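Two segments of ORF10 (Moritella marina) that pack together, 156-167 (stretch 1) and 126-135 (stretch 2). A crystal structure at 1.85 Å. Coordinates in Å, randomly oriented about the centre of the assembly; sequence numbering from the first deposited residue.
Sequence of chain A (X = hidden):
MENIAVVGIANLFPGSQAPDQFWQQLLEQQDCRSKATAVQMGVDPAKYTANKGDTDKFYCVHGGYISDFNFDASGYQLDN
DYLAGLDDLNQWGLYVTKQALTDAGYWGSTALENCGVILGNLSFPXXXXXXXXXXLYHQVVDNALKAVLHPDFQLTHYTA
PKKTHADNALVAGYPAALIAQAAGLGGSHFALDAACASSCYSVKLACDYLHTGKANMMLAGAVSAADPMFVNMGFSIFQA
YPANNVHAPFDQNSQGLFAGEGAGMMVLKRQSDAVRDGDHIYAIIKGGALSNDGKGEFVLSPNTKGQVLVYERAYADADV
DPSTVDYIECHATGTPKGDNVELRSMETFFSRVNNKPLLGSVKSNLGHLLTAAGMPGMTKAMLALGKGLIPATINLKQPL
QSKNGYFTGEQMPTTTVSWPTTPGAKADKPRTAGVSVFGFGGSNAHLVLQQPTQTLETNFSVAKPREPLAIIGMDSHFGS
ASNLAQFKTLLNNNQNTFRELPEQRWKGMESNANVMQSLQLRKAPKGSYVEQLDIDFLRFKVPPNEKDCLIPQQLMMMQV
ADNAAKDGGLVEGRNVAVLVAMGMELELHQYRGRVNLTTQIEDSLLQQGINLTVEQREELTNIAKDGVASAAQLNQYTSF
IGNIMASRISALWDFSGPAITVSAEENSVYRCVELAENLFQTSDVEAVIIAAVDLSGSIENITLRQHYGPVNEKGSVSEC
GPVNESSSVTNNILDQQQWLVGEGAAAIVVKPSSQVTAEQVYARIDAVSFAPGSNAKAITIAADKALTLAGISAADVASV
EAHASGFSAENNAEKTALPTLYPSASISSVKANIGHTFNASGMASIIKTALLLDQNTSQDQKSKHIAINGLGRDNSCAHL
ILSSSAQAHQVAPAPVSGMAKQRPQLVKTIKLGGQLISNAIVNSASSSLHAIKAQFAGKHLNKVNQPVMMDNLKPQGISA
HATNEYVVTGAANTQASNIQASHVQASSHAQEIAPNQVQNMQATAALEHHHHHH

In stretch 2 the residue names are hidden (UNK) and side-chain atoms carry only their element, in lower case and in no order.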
# COMPACT_ATOMS: atom_id res chain seq x y z
N THR A 156 21.95 -18.02 14.94
CA THR A 156 20.78 -17.85 15.79
C THR A 156 19.62 -17.24 14.99
O THR A 156 19.83 -16.50 14.02
CB THR A 156 21.09 -17.00 17.02
OG1 THR A 156 21.48 -15.68 16.61
CG2 THR A 156 22.23 -17.63 17.84
N HIS A 157 18.39 -17.55 15.40
CA HIS A 157 17.22 -16.93 14.79
C HIS A 157 17.21 -15.41 15.03
O HIS A 157 17.69 -14.91 16.05
CB HIS A 157 15.94 -17.60 15.34
CG HIS A 157 14.76 -17.52 14.41
ND1 HIS A 157 14.59 -18.36 13.34
CD2 HIS A 157 13.68 -16.71 14.42
CE1 HIS A 157 13.47 -18.07 12.72
NE2 HIS A 157 12.89 -17.07 13.35
N TYR A 158 16.63 -14.66 14.08
CA TYR A 158 16.74 -13.20 14.13
C TYR A 158 16.02 -12.59 15.34
O TYR A 158 16.45 -11.55 15.85
CB TYR A 158 16.22 -12.59 12.82
CG TYR A 158 14.71 -12.49 12.74
CD1 TYR A 158 13.93 -13.61 12.50
CD2 TYR A 158 14.07 -11.25 12.90
CE1 TYR A 158 12.51 -13.51 12.43
CE2 TYR A 158 12.67 -11.13 12.83
CZ TYR A 158 11.91 -12.26 12.61
OH TYR A 158 10.54 -12.12 12.56
N THR A 159 14.94 -13.21 15.81
CA THR A 159 14.23 -12.78 17.02
C THR A 159 13.60 -14.04 17.61
O THR A 159 13.78 -15.14 17.08
CB THR A 159 13.19 -11.69 16.71
OG1 THR A 159 12.77 -11.03 17.92
CG2 THR A 159 11.95 -12.26 16.01
N ALA A 160 12.86 -13.89 18.70
CA ALA A 160 12.19 -15.08 19.23
C ALA A 160 11.25 -15.62 18.15
O ALA A 160 10.40 -14.87 17.65
CB ALA A 160 11.40 -14.77 20.50
N PRO A 161 11.38 -16.88 17.76
CA PRO A 161 10.50 -17.43 16.71
C PRO A 161 9.07 -17.55 17.19
O PRO A 161 8.82 -17.92 18.35
CB PRO A 161 11.10 -18.82 16.42
CG PRO A 161 12.32 -18.94 17.26
CD PRO A 161 12.34 -17.87 18.28
N LYS A 162 8.12 -17.26 16.30
CA LYS A 162 6.70 -17.44 16.61
C LYS A 162 6.02 -18.10 15.43
O LYS A 162 6.26 -17.73 14.27
CB LYS A 162 5.99 -16.10 16.92
CG LYS A 162 6.68 -15.22 17.93
CD LYS A 162 6.52 -15.75 19.37
CE LYS A 162 7.30 -14.90 20.40
NZ LYS A 162 6.86 -13.47 20.46
N LYS A 163 5.17 -19.09 15.72
CA LYS A 163 4.31 -19.64 14.68
C LYS A 163 3.42 -18.54 14.14
O LYS A 163 2.77 -17.81 14.90
CB LYS A 163 3.47 -20.80 15.23
CG LYS A 163 4.29 -22.04 15.49
CD LYS A 163 3.53 -23.07 16.33
CE LYS A 163 3.96 -24.49 15.95
NZ LYS A 163 3.36 -25.49 16.88
N THR A 164 3.42 -18.38 12.81
CA THR A 164 2.81 -17.21 12.20
C THR A 164 1.94 -17.63 11.03
O THR A 164 2.40 -18.34 10.13
CB THR A 164 3.91 -16.23 11.74
OG1 THR A 164 4.68 -15.85 12.89
CG2 THR A 164 3.30 -14.98 11.12
N HIS A 165 0.66 -17.22 11.07
CA HIS A 165 -0.29 -17.52 10.00
C HIS A 165 0.11 -16.79 8.72
O HIS A 165 0.41 -15.59 8.74
CB HIS A 165 -1.70 -17.09 10.42
CG HIS A 165 -2.81 -17.67 9.59
ND1 HIS A 165 -3.10 -17.21 8.32
CD2 HIS A 165 -3.73 -18.62 9.86
CE1 HIS A 165 -4.14 -17.88 7.83
NE2 HIS A 165 -4.55 -18.74 8.76
N ALA A 166 0.06 -17.52 7.60
CA ALA A 166 0.43 -16.98 6.29
C ALA A 166 -0.29 -15.68 5.94
O ALA A 166 0.27 -14.85 5.20
CB ALA A 166 0.15 -18.02 5.21
N ASP A 167 -1.52 -15.49 6.41
CA ASP A 167 -2.24 -14.25 6.06
C ASP A 167 -1.50 -13.00 6.55
O ASP A 167 -1.78 -11.90 6.07
CB ASP A 167 -3.67 -14.28 6.65
CG ASP A 167 -4.65 -15.15 5.84
OD1 ASP A 167 -4.32 -15.63 4.73
OD2 ASP A 167 -5.79 -15.37 6.34
N UNK A 126 5.95 -6.06 8.27
CA UNK A 126 5.44 -5.90 9.63
C UNK A 126 6.22 -6.81 10.57
O UNK A 126 7.04 -7.64 10.15
c UNK A 126 3.95 -6.23 9.72
c UNK A 126 3.11 -5.40 8.72
o UNK A 126 3.76 -7.63 9.50
N UNK A 127 5.95 -6.66 11.87
CA UNK A 127 6.66 -7.51 12.82
C UNK A 127 6.32 -8.98 12.59
O UNK A 127 7.18 -9.85 12.78
n UNK A 127 4.26 -4.24 15.77
c UNK A 127 6.57 -5.30 16.06
c UNK A 127 6.75 -5.62 14.55
c UNK A 127 5.08 -5.33 16.44
c UNK A 127 6.34 -7.07 14.25
N UNK A 128 5.10 -9.27 12.10
CA UNK A 128 4.70 -10.64 11.85
C UNK A 128 5.14 -11.14 10.48
O UNK A 128 5.52 -12.31 10.35
o UNK A 128 2.76 -10.44 13.29
c UNK A 128 3.18 -10.79 11.97
N UNK A 129 5.07 -10.31 9.44
CA UNK A 129 5.44 -10.82 8.11
C UNK A 129 6.91 -11.26 8.07
O UNK A 129 7.25 -12.23 7.37
o UNK A 129 6.01 -8.66 7.05
c UNK A 129 5.13 -9.77 7.02
N UNK A 130 7.78 -10.59 8.84
CA UNK A 130 9.18 -11.00 8.96
C UNK A 130 9.31 -12.47 9.30
O UNK A 130 10.20 -13.16 8.77
c UNK A 130 10.16 -8.75 9.70
n UNK A 130 10.40 -7.94 10.73
o UNK A 130 10.15 -8.36 8.53
c UNK A 130 9.89 -10.19 10.06
N UNK A 131 8.45 -12.98 10.18
CA UNK A 131 8.59 -14.36 10.65
C UNK A 131 8.42 -15.36 9.52
O UNK A 131 8.96 -16.48 9.60
n UNK A 131 8.84 -13.93 15.20
c UNK A 131 8.66 -14.55 14.03
c UNK A 131 7.72 -13.87 13.04
c UNK A 131 7.56 -14.67 11.75
o UNK A 131 9.22 -15.61 13.74
N UNK A 132 7.71 -14.99 8.46
CA UNK A 132 7.43 -15.90 7.36
C UNK A 132 8.56 -15.98 6.34
O UNK A 132 8.56 -16.92 5.55
c UNK A 132 4.45 -17.01 7.70
c UNK A 132 4.86 -15.58 7.50
c UNK A 132 3.71 -14.80 6.87
c UNK A 132 6.13 -15.49 6.65
N UNK A 133 9.51 -15.05 6.34
CA UNK A 133 10.50 -15.00 5.26
C UNK A 133 11.95 -15.03 5.74
O UNK A 133 12.81 -15.55 5.03
c UNK A 133 7.19 -14.74 2.40
c UNK A 133 7.94 -12.80 4.25
c UNK A 133 8.49 -14.72 2.91
c UNK A 133 8.88 -13.74 3.83
c UNK A 133 10.26 -13.76 4.40
c UNK A 133 6.65 -12.79 3.74
c UNK A 133 6.26 -13.76 2.83
N UNK A 134 12.23 -14.49 6.92
CA UNK A 134 13.61 -14.49 7.41
C UNK A 134 14.28 -15.86 7.36
O UNK A 134 15.48 -15.92 7.04
s UNK A 134 14.24 -11.38 7.83
c UNK A 134 13.67 -13.95 8.85
c UNK A 134 13.11 -9.98 7.93
c UNK A 134 13.44 -12.48 9.04
N UNK A 135 13.62 -16.97 7.69
CA UNK A 135 14.34 -18.25 7.68
C UNK A 135 14.85 -18.65 6.31
O UNK A 135 15.81 -19.41 6.24
c UNK A 135 12.35 -18.44 8.99
c UNK A 135 13.29 -19.25 8.19
c UNK A 135 12.25 -17.13 8.22
O HOH W 1 9.77 -9.57 13.34
O HOH W 2 10.29 -17.11 11.89

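Position 126 has a first side-chain carbon carrying one oxygen and one carbon, the branched pattern of threonine, and it touches nothing on stretch 1. Thr126 works within its own segment: its OG1 accepts from the backbone N of position 129 at 3.0 Å, capping the turn that leads into the helix.

Position 127 carries four carbons in a row ending in nitrogen, which makes it Lys127. Its side chain leads away from stretch 1, but its backbone matters: a water bonds to Lys127 O at 2.7 Å and to Tyr158 OH at 2.8 Å.

Position 128 has one carbon and then one oxygen: Ser128. Here too the backbone makes the closest approach, Ser128 O lying 3.6 Å from Thr164 CG2.

Position 129 has the same two atoms, so it is Ser129, but its CB points away from stretch 1. Its OG accepts from Thr126 N at 2.9 Å, returning the bond that Ser129 N gives to Thr126 OG1.

Position 130 shows two carbons, the second carrying two further atoms, one oxygen and one nitrogen. The amide and its length identify Asn130. Tyr158 OH sits 3.2 Å from Asn130 CB, and Asn130 ND2 donates at 3.1 Å to the water that also holds Tyr158 OH.

Position 131 is one carbon longer, three carbons with an oxygen and a nitrogen on the third. It points toward stretch 1, and its two terminal atoms lie beside backbone polar groups there: Gln131. Its NE2 donates to Ala160 O at 3.1 Å, while its OE1 accepts from Lys162 N at 3.2 Å, both nearly straight. A second water donates to Gln131 OE1 at 2.6 Å and to Gln131 O at 2.7 Å, and its oxygen lies 3.0 Å from His157 NE2.

Position 132 has four carbons forked at the second, hence Leu132. Its CB points sideways, but its end comes nearer: Leu132 CD2 is 3.4 Å from Thr164 O, and Leu132 CD1 is 3.8 Å from Ala166 O.

Position 133 has one carbon and a ring of six carbons, Phe133, out of reach of stretch 1.

Position 134 is an unbranched run of two carbons, a sulfur and a carbon: Met134. Its CG lies 3.6 Å from the centroid of the Tyr158 ring, over the face, a CH-pi contact.

Position 135 has three carbons closing a ring onto the backbone N, which is Pro135. With no hydrogen on that nitrogen, the helix is kinked here; Pro135 CG meets the edge of the His157 ring, 3.9 Å from His157 CE1.

The rule is one amide reading a loop's backbone. Gln131 answers a carbonyl and an NH two residues apart, much as a neighbouring strand might, and is the most covered residue of the contact. Thr164 OG1 donates to Lys162 O at 2.8 Å and lies 3.3 Å from Gln131 CB, so the loop's own bonding sits against the glutamine. Met134 and Leu132 add apolar packing, and two waters link Tyr158 and His157 to the helical segment.

Stretch 2, residues 126-135: TKSSNQLFMP
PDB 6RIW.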